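PDB 5FID: elicitor protein Hrip2 from Magnaporthe oryzae, which probably acts as a secreted protein elicitor of the rice blast fungus, triggering defence responses in plants. Local coordinates for residues S20-Y23 against D24-T28. The protein carries 1 engineered substitution. Sequence-based numbering, arbitrary orientation.
Sequences SFPY and DGSAT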
# COMPACT_ATOMS: atom_id res chain seq x y z
N SER A 20 4.19 14.86 -15.09
CA SER A 20 4.83 14.14 -13.99
C SER A 20 5.81 15.02 -13.24
O SER A 20 6.61 15.75 -13.85
CB SER A 20 5.55 12.89 -14.51
OG SER A 20 6.00 12.08 -13.43
N PHE A 21 5.76 14.94 -11.91
CA PHE A 21 6.56 15.78 -11.04
C PHE A 21 7.38 14.90 -10.11
O PHE A 21 6.89 14.49 -9.05
CB PHE A 21 5.63 16.68 -10.21
CG PHE A 21 4.84 17.64 -11.04
CD1 PHE A 21 3.73 17.22 -11.75
CD2 PHE A 21 5.23 18.96 -11.14
CE1 PHE A 21 3.02 18.09 -12.54
CE2 PHE A 21 4.52 19.84 -11.92
CZ PHE A 21 3.41 19.41 -12.62
N PRO A 22 8.63 14.60 -10.51
CA PRO A 22 9.51 13.67 -9.80
C PRO A 22 9.68 14.03 -8.33
O PRO A 22 9.85 15.21 -8.00
CB PRO A 22 10.84 13.82 -10.54
CG PRO A 22 10.46 14.24 -11.92
CD PRO A 22 9.26 15.14 -11.73
N TYR A 23 9.64 13.02 -7.45
CA TYR A 23 9.83 13.26 -6.03
C TYR A 23 11.21 13.81 -5.70
O TYR A 23 11.37 14.52 -4.70
CB TYR A 23 9.58 11.98 -5.22
CG TYR A 23 8.12 11.61 -5.06
CD1 TYR A 23 7.16 12.59 -4.90
CD2 TYR A 23 7.71 10.28 -5.06
CE1 TYR A 23 5.82 12.26 -4.74
CE2 TYR A 23 6.36 9.94 -4.92
CZ TYR A 23 5.43 10.94 -4.76
OH TYR A 23 4.09 10.63 -4.61
N ASP A 24 12.21 13.50 -6.51
CA ASP A 24 13.57 13.95 -6.19
C ASP A 24 13.89 15.35 -6.71
O ASP A 24 15.03 15.81 -6.63
CB ASP A 24 14.63 12.96 -6.69
CG ASP A 24 14.68 12.84 -8.21
OD1 ASP A 24 13.96 13.58 -8.92
OD2 ASP A 24 15.45 12.00 -8.72
N GLY A 25 12.88 16.02 -7.25
CA GLY A 25 13.02 17.41 -7.67
C GLY A 25 13.57 17.61 -9.06
O GLY A 25 13.71 18.75 -9.51
N SER A 26 13.88 16.53 -9.76
CA SER A 26 14.39 16.65 -11.12
C SER A 26 13.32 17.26 -12.00
O SER A 26 12.17 17.36 -11.57
CB SER A 26 14.84 15.29 -11.67
OG SER A 26 13.87 14.29 -11.45
N ALA A 27 13.69 17.67 -13.21
CA ALA A 27 12.77 18.39 -14.10
C ALA A 27 11.44 17.68 -14.24
O ALA A 27 11.38 16.44 -14.27
CB ALA A 27 13.40 18.58 -15.48
N THR A 28 10.37 18.47 -14.35
CA THR A 28 9.05 17.92 -14.60
C THR A 28 9.07 17.25 -15.97
O THR A 28 9.91 17.57 -16.82
CB THR A 28 7.98 19.02 -14.58
OG1 THR A 28 8.31 20.02 -15.54
CG2 THR A 28 7.93 19.68 -13.22
O HOH W 1 10.03 17.62 -9.47
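Asp-24, two residues past the end of strand 16-22, doubles back on Pro-22: its OD1 lies 3.5 Å from Pro-22 CB. The carboxylate is brought over the turn by a chi1 of 65°, which sets CG between the backbone N and the carbonyl carbon, while its backbone N is held by Ser-47 OG. Gly-25 closes the type I beta turn that starts at Pro-22, its N reaching Pro-22 O at 3.2 Å in a fairly straight bond (160° at the hydrogen) that comes from well above the carbonyl plane. With a positive phi of 86°, Gly-25 takes a conformation in which a CB would be pressed against the carbonyl O of Asp-24. Ser-26 then completes an Asx turn that overlaps the beta turn: its N donates to Asp-24 OD1 from above the carboxylate plane, and its OG donates to the same oxygen at 2.6 Å along the syn lone pair. Two donors thus hold the carboxylate oxygen, and Ser-26 OG also lies 3.2 Å from Pro-22 CB. A water donates to both Pro-22 O and Ser-26 O, bridging the bend. Ala-27 contributes its carbonyl O, 3.3 Å from Pro-22 CG. Thr-28 runs back beside the strand, CG2 alongside Phe-21 CD2 at 3.5 Å, the two side chains pointing the same way; the Phe-21 ring also makes a cation-pi contact with Lys-52.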